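Side-chain contacts in DNA topoisomerase 2-associated protein PAT1 (PDB 5LMG), which activates mRNA decapping and represses translation in yeast, its C-terminal domain binding a short peptide motif of the decapping enzyme Dcp2: residues Lys49-Leu52 with Glu53-Glu56; Tyr91-Asn94 with Pro95-Met99; Asn130-Ser133 with His134-Ile137. The protein carries 2 engineered substitutions. All coordinates share one frame; numbering follows the deposited sequence.

Contact 1 of 3, residues Lys49-Leu52 with Glu53-Glu56; sequences KFIL and ELIE
F50 and L54, one helical turn apart near the start of helix 48-70, show how an i to i+4 pair can lay a branched aliphatic chain over an aromatic ring. The F50 ring presents one face to L54, whose CG stands 4.2 Å from the ring centroid and 16° off the ring normal, a CH-pi contact displaced toward the rim. From that branch point the two methyls spread along the ring: L54 CD1 comes to 3.7 Å from F50 CZ, whereas CD2 lies nearer CE1. The phenyl reaches this place because its CG is anti to the backbone N (chi1 168°), which swings the ring forward along the helix to meet L54.

The neighbouring ridge repeats the spacing without an aromatic ring. I51 and I55 slant across one another, CG2 of I51 meeting CD1 of I55 at 4.2 Å, and the tip of I51 also borders L54. Beyond the pair, I51 and I55 pack against M99 and L54 against P95, so this side of the helix faces helix 95-99. Were L54 cut back to an alanine, the F50 ring face would probably lose its aliphatic lid, and a gap would be likely beside P95.

Beneath the side chains, four successive backbone bonds of the alpha-helical pattern run from K49 O to E56 N; that from I55 N to I51 O measures 3.0 Å. On the polar flank E56 turns its carboxylate to K104 in a salt bridge. The chemistry is thus amphipathic: the buried I51, L54 and I55 make one side apolar, while charge keeps to the flank.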
loop_
_atom_site.group_PDB
_atom_site.type_symbol
_atom_site.label_atom_id
_atom_site.label_comp_id
_atom_site.label_asym_id
_atom_site.label_seq_id
_atom_site.Cartn_x
_atom_site.Cartn_y
_atom_site.Cartn_z
ATOM N N LYS A 49 -3.741 -9.527 27.847
ATOM C CA LYS A 49 -2.915 -9.129 28.995
ATOM C C LYS A 49 -1.432 -9.479 28.815
ATOM O O LYS A 49 -0.570 -8.739 29.296
ATOM C CB LYS A 49 -3.477 -9.682 30.315
ATOM C CG LYS A 49 -4.686 -8.901 30.812
ATOM C CD LYS A 49 -5.272 -9.475 32.091
ATOM C CE LYS A 49 -6.596 -8.830 32.421
ATOM N NZ LYS A 49 -7.167 -9.351 33.690
ATOM N N PHE A 50 -1.142 -10.581 28.098
ATOM C CA PHE A 50 0.225 -11.022 27.820
ATOM C C PHE A 50 0.906 -10.097 26.792
ATOM O O PHE A 50 2.055 -9.707 26.998
ATOM C CB PHE A 50 0.239 -12.498 27.366
ATOM C CG PHE A 50 1.540 -12.986 26.771
ATOM C CD1 PHE A 50 2.668 -13.161 27.567
ATOM C CD2 PHE A 50 1.637 -13.278 25.416
ATOM C CE1 PHE A 50 3.872 -13.605 27.016
ATOM C CE2 PHE A 50 2.843 -13.721 24.865
ATOM C CZ PHE A 50 3.951 -13.882 25.668
ATOM N N ILE A 51 0.185 -9.734 25.708
ATOM C CA ILE A 51 0.684 -8.850 24.648
ATOM C C ILE A 51 0.898 -7.414 25.200
ATOM O O ILE A 51 1.963 -6.826 24.965
ATOM C CB ILE A 51 -0.196 -8.929 23.360
ATOM C CG1 ILE A 51 -0.200 -10.367 22.734
ATOM C CG2 ILE A 51 0.186 -7.871 22.323
ATOM C CD1 ILE A 51 1.184 -10.999 22.290
ATOM N N LEU A 52 -0.074 -6.899 25.994
ATOM C CA LEU A 52 0.028 -5.578 26.630
ATOM C C LEU A 52 1.215 -5.510 27.587
ATOM O O LEU A 52 1.875 -4.470 27.661
ATOM C CB LEU A 52 -1.282 -5.158 27.321
ATOM C CG LEU A 52 -2.461 -4.824 26.390
ATOM C CD1 LEU A 52 -3.734 -4.631 27.180
ATOM C CD2 LEU A 52 -2.181 -3.603 25.524
ATOM N N GLU A 53 1.535 -6.648 28.255
ATOM C CA GLU A 53 2.686 -6.783 29.149
ATOM C C GLU A 53 3.975 -6.750 28.325
ATOM O O GLU A 53 4.936 -6.098 28.738
ATOM C CB GLU A 53 2.597 -8.081 29.972
ATOM C CG GLU A 53 3.639 -8.188 31.075
ATOM C CD GLU A 53 3.853 -9.577 31.652
ATOM O OE1 GLU A 53 4.135 -10.517 30.872
ATOM O OE2 GLU A 53 3.792 -9.712 32.897
ATOM N N LEU A 54 3.991 -7.439 27.160
ATOM C CA LEU A 54 5.151 -7.466 26.263
ATOM C C LEU A 54 5.487 -6.072 25.748
ATOM O O LEU A 54 6.664 -5.726 25.703
ATOM C CB LEU A 54 4.963 -8.441 25.087
ATOM C CG LEU A 54 4.962 -9.950 25.387
ATOM C CD1 LEU A 54 5.050 -10.747 24.091
ATOM C CD2 LEU A 54 6.112 -10.363 26.335
ATOM N N ILE A 55 4.455 -5.274 25.384
ATOM C CA ILE A 55 4.597 -3.897 24.901
ATOM C C ILE A 55 5.262 -3.034 25.990
ATOM O O ILE A 55 6.222 -2.327 25.682
ATOM C CB ILE A 55 3.249 -3.303 24.362
ATOM C CG1 ILE A 55 2.772 -4.076 23.109
ATOM C CG2 ILE A 55 3.383 -1.797 24.034
ATOM C CD1 ILE A 55 1.307 -3.867 22.701
ATOM N N GLU A 56 4.789 -3.148 27.259
ATOM C CA GLU A 56 5.328 -2.410 28.422
ATOM C C GLU A 56 6.807 -2.722 28.633
ATOM O O GLU A 56 7.593 -1.801 28.855
ATOM C CB GLU A 56 4.529 -2.683 29.718
ATOM C CG GLU A 56 3.077 -2.209 29.713
ATOM C CD GLU A 56 2.791 -0.857 29.084
ATOM O OE1 GLU A 56 3.372 0.154 29.542
ATOM O OE2 GLU A 56 1.984 -0.814 28.125
#

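Contact 2 of 3, residues Tyr91-Asn94 with Pro95-Met99; sequences YDVN and PFISM
N94 caps helix 95-99, an N-cap in which a side-chain amide oxygen replaces the carbonyl that a preceding turn would have supplied. Its OD1 accepts from F96 N at 3.0 Å. The donor stands 44° out of the amide plane, and the N-H...O angle is bent to 141°. A first torsion of -178° sets CG beside the carbonyl carbon and turns OD1 to the start of the helix. The main chain of the same residue opens the helical ladder: N94 O receives S98 N at 3.3 Å, a straighter bond, and P95 O then takes M99 N.

The cap is itself held from behind. N94 ND2 donates to H85 O, with weaker bonds to the carbonyls of I86 and D88. The amide of this buried asparagine is therefore engaged at both ends, which probably limits its freedom to turn over.

P95 occupies the first helical position, where its lack of an N-H costs no backbone bond. Its CD lies against the N94 amide, and the adjoining CG meets Y91: the tyrosine side chain crosses the proline at about a right angle, CD1 meeting P95 CG at 3.7 Å. Further out, P95 packs on D88 of the preceding loop and F96 on I124 of helix 118-130, wedging the short helix among its neighbours.

V93 completes the packing on the approach to the cap. One of its methyls serves two residues of the helix: CG1 lies 3.8 Å from I97 CG2 and also 3.8 Å from S98 OG, a hydroxyl hydrogen-bonded to that of S45.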
loop_
_atom_site.group_PDB
_atom_site.type_symbol
_atom_site.label_atom_id
_atom_site.label_comp_id
_atom_site.label_asym_id
_atom_site.label_seq_id
_atom_site.Cartn_x
_atom_site.Cartn_y
_atom_site.Cartn_z
ATOM N N TYR A 91 3.663 -19.918 19.425
ATOM C CA TYR A 91 2.253 -19.569 19.221
ATOM C C TYR A 91 1.823 -19.633 17.753
ATOM O O TYR A 91 2.661 -19.492 16.857
ATOM C CB TYR A 91 1.969 -18.167 19.794
ATOM C CG TYR A 91 2.342 -17.991 21.252
ATOM C CD1 TYR A 91 3.607 -17.541 21.620
ATOM C CD2 TYR A 91 1.417 -18.237 22.263
ATOM C CE1 TYR A 91 3.950 -17.360 22.961
ATOM C CE2 TYR A 91 1.745 -18.048 23.606
ATOM C CZ TYR A 91 3.015 -17.612 23.951
ATOM O OH TYR A 91 3.344 -17.425 25.275
ATOM N N ASP A 92 0.500 -19.819 17.518
ATOM C CA ASP A 92 -0.121 -19.859 16.184
ATOM C C ASP A 92 0.102 -18.542 15.420
ATOM O O ASP A 92 0.333 -18.564 14.210
ATOM C CB ASP A 92 -1.621 -20.186 16.291
ATOM C CG ASP A 92 -1.910 -21.606 16.754
ATOM O OD1 ASP A 92 -1.655 -22.550 15.968
ATOM O OD2 ASP A 92 -2.416 -21.771 17.887
ATOM N N VAL A 93 0.052 -17.404 16.147
ATOM C CA VAL A 93 0.316 -16.052 15.649
ATOM C C VAL A 93 1.467 -15.506 16.513
ATOM O O VAL A 93 1.346 -15.454 17.741
ATOM C CB VAL A 93 -0.941 -15.132 15.678
ATOM C CG1 VAL A 93 -0.586 -13.697 15.290
ATOM C CG2 VAL A 93 -2.043 -15.670 14.767
ATOM N N ASN A 94 2.598 -15.161 15.871
ATOM C CA ASN A 94 3.804 -14.656 16.541
ATOM C C ASN A 94 3.508 -13.446 17.475
ATOM O O ASN A 94 2.772 -12.539 17.066
ATOM C CB ASN A 94 4.880 -14.327 15.492
ATOM C CG ASN A 94 6.186 -13.845 16.064
ATOM O OD1 ASN A 94 6.385 -12.649 16.273
ATOM N ND2 ASN A 94 7.115 -14.758 16.302
ATOM N N PRO A 95 4.041 -13.423 18.729
ATOM C CA PRO A 95 3.755 -12.288 19.637
ATOM C C PRO A 95 4.072 -10.894 19.081
ATOM O O PRO A 95 3.380 -9.940 19.442
ATOM C CB PRO A 95 4.579 -12.610 20.887
ATOM C CG PRO A 95 4.742 -14.098 20.854
ATOM C CD PRO A 95 4.898 -14.426 19.393
ATOM N N PHE A 96 5.089 -10.775 18.191
ATOM C CA PHE A 96 5.438 -9.498 17.562
ATOM C C PHE A 96 4.294 -9.008 16.656
ATOM O O PHE A 96 3.972 -7.821 16.682
ATOM C CB PHE A 96 6.771 -9.571 16.797
ATOM C CG PHE A 96 7.140 -8.288 16.093
ATOM C CD1 PHE A 96 7.687 -7.220 16.800
ATOM C CD2 PHE A 96 6.925 -8.138 14.727
ATOM C CE1 PHE A 96 8.013 -6.027 16.154
ATOM C CE2 PHE A 96 7.256 -6.945 14.078
ATOM C CZ PHE A 96 7.802 -5.898 14.797
ATOM N N ILE A 97 3.690 -9.929 15.871
ATOM C CA ILE A 97 2.566 -9.659 14.969
ATOM C C ILE A 97 1.367 -9.138 15.772
ATOM O O ILE A 97 0.751 -8.157 15.361
ATOM C CB ILE A 97 2.232 -10.887 14.058
ATOM C CG1 ILE A 97 3.394 -11.213 13.079
ATOM C CG2 ILE A 97 0.883 -10.754 13.314
ATOM C CD1 ILE A 97 3.664 -10.177 11.920
ATOM N N SER A 98 1.075 -9.757 16.926
ATOM C CA SER A 98 -0.021 -9.313 17.800
ATOM C C SER A 98 0.237 -7.951 18.448
ATOM O O SER A 98 -0.714 -7.180 18.605
ATOM C CB SER A 98 -0.340 -10.365 18.851
ATOM O OG SER A 98 -1.173 -11.355 18.271
ATOM N N MET A 99 1.522 -7.628 18.768
ATOM C CA MET A 99 1.926 -6.335 19.347
ATOM C C MET A 99 1.590 -5.182 18.387
ATOM O O MET A 99 1.280 -4.073 18.832
ATOM C CB MET A 99 3.422 -6.327 19.722
ATOM C CG MET A 99 3.706 -7.022 21.048
ATOM S SD MET A 99 5.329 -6.655 21.797
ATOM C CE MET A 99 6.369 -7.739 20.858
#

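Contact 3 of 3, residues Asn130-Ser133 with His134-Ile137; sequences NELS and HLQI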
loop_
_atom_site.group_PDB
_atom_site.type_symbol
_atom_site.label_atom_id
_atom_site.label_comp_id
_atom_site.label_asym_id
_atom_site.label_seq_id
_atom_site.Cartn_x
_atom_site.Cartn_y
_atom_site.Cartn_z
ATOM N N ASN A 130 5.608 -12.928 6.126
ATOM C CA ASN A 130 5.266 -14.341 6.351
ATOM C C ASN A 130 3.883 -14.507 6.994
ATOM O O ASN A 130 3.168 -15.456 6.672
ATOM C CB ASN A 130 6.336 -15.017 7.232
ATOM C CG ASN A 130 6.182 -16.509 7.377
ATOM O OD1 ASN A 130 6.388 -17.273 6.432
ATOM N ND2 ASN A 130 5.837 -16.959 8.577
ATOM N N GLU A 131 3.515 -13.588 7.909
ATOM C CA GLU A 131 2.252 -13.635 8.648
ATOM C C GLU A 131 1.334 -12.443 8.301
ATOM O O GLU A 131 0.489 -12.071 9.116
ATOM C CB GLU A 131 2.545 -13.662 10.166
ATOM C CG GLU A 131 3.391 -14.837 10.627
ATOM C CD GLU A 131 2.657 -15.821 11.514
ATOM O OE1 GLU A 131 2.873 -15.785 12.747
ATOM O OE2 GLU A 131 1.868 -16.631 10.976
ATOM N N LEU A 132 1.484 -11.869 7.087
ATOM C CA LEU A 132 0.729 -10.693 6.646
ATOM C C LEU A 132 -0.801 -10.860 6.714
ATOM O O LEU A 132 -1.486 -9.904 7.067
ATOM C CB LEU A 132 1.184 -10.229 5.249
ATOM C CG LEU A 132 0.968 -8.746 4.912
ATOM C CD1 LEU A 132 1.515 -7.818 6.017
ATOM C CD2 LEU A 132 1.597 -8.388 3.580
ATOM N N SER A 133 -1.324 -12.070 6.440
ATOM C CA SER A 133 -2.763 -12.337 6.503
ATOM C C SER A 133 -3.289 -12.404 7.946
ATOM O O SER A 133 -4.489 -12.226 8.158
ATOM C CB SER A 133 -3.117 -13.593 5.714
ATOM O OG SER A 133 -2.841 -13.395 4.337
ATOM N N HIS A 134 -2.387 -12.624 8.927
ATOM C CA HIS A 134 -2.694 -12.686 10.362
ATOM C C HIS A 134 -2.545 -11.306 11.031
ATOM O O HIS A 134 -2.809 -11.165 12.231
ATOM C CB HIS A 134 -1.782 -13.716 11.067
ATOM C CG HIS A 134 -1.942 -15.137 10.603
ATOM N ND1 HIS A 134 -2.792 -15.476 9.559
ATOM C CD2 HIS A 134 -1.338 -16.261 11.058
ATOM C CE1 HIS A 134 -2.673 -16.788 9.412
ATOM N NE2 HIS A 134 -1.817 -17.304 10.296
ATOM N N LEU A 135 -2.096 -10.300 10.265
ATOM C CA LEU A 135 -1.892 -8.948 10.767
ATOM C C LEU A 135 -3.261 -8.272 10.828
ATOM O O LEU A 135 -3.978 -8.222 9.824
ATOM C CB LEU A 135 -0.890 -8.200 9.866
ATOM C CG LEU A 135 -0.171 -6.971 10.419
ATOM C CD1 LEU A 135 0.595 -7.275 11.699
ATOM C CD2 LEU A 135 0.777 -6.417 9.391
ATOM N N GLN A 136 -3.666 -7.866 12.044
ATOM C CA GLN A 136 -4.967 -7.246 12.307
ATOM C C GLN A 136 -5.259 -6.045 11.416
ATOM O O GLN A 136 -6.392 -5.907 10.955
ATOM C CB GLN A 136 -5.124 -6.893 13.794
ATOM C CG GLN A 136 -6.564 -7.012 14.312
ATOM C CD GLN A 136 -7.223 -8.357 14.057
ATOM O OE1 GLN A 136 -8.315 -8.431 13.486
ATOM N NE2 GLN A 136 -6.585 -9.450 14.470
ATOM N N ILE A 137 -4.224 -5.229 11.112
ATOM C CA ILE A 137 -4.342 -4.043 10.259
ATOM C C ILE A 137 -4.754 -4.389 8.815
ATOM O O ILE A 137 -5.418 -3.576 8.167
ATOM C CB ILE A 137 -3.082 -3.130 10.321
ATOM C CG1 ILE A 137 -3.481 -1.642 10.193
ATOM C CG2 ILE A 137 -1.973 -3.540 9.333
ATOM C CD1 ILE A 137 -4.218 -1.102 11.417
#
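H134 and E131 meet in two overlapping type I beta turns that link helix 118-130 to helix 136-141, taking up polar groups released at a helix end. E131 is the first residue to leave helical geometry, and its carbonyl is used by H134 N at 2.9 Å. That N-H comes in well above the carbonyl plane, 53° out of it. One step on, L135 N reaches back to L132 O over a longer 3.3 Å, standing almost over the carbonyl oxygen and far from the carbonyl plane. L135, the donor of this second bond, is at the N-cap position of the next helix.

The side-chain acceptors are shared out differently. E131 OE1 takes the backbone N of N94, tying the turns to the cap of helix 95-99, while the other oxygen, OE2, approaches the imidazole of H134 at an oblique angle, carboxylate and ring planes being 57° apart. A bend at chi2 (-113°) brings the carboxylate round to this side. S133 OG is satisfied by N192 OD1.

Apolar packing closes the inner side, with L132 lying against L188 and L135 against F160; the two leucines also meet each other, L132 CD1 being 3.7 Å from L135 CD2. At the outer edge, the closest approach of carboxylate to imidazole is made by a ring carbon, H134 CD2, which stands 3.2 Å from E131 OE2.

Overall arrangement
The three contacts follow in series along the chain, from the start of helix 48-70, through the loop and cap of helix 95-99, to the turn between helices 118-130 and 136-141. Contacts 1 and 2 have centres about 11 Å apart and touch where F50 CZ meets Y91 OH at 3.6 Å. Contacts 2 and 3 are closer, about 9 Å between centres; contacts 1 and 3 have centres about 19 Å apart and do not touch, their nearest atoms being about 10 Å apart. Contact 2 therefore bridges its neighbours. All three lie on the same side of the chain's centre, joining helix 48-70, helix 95-99 and the 118-130/136-141 turn of a largely helical domain, consistent with its TPR-clan family.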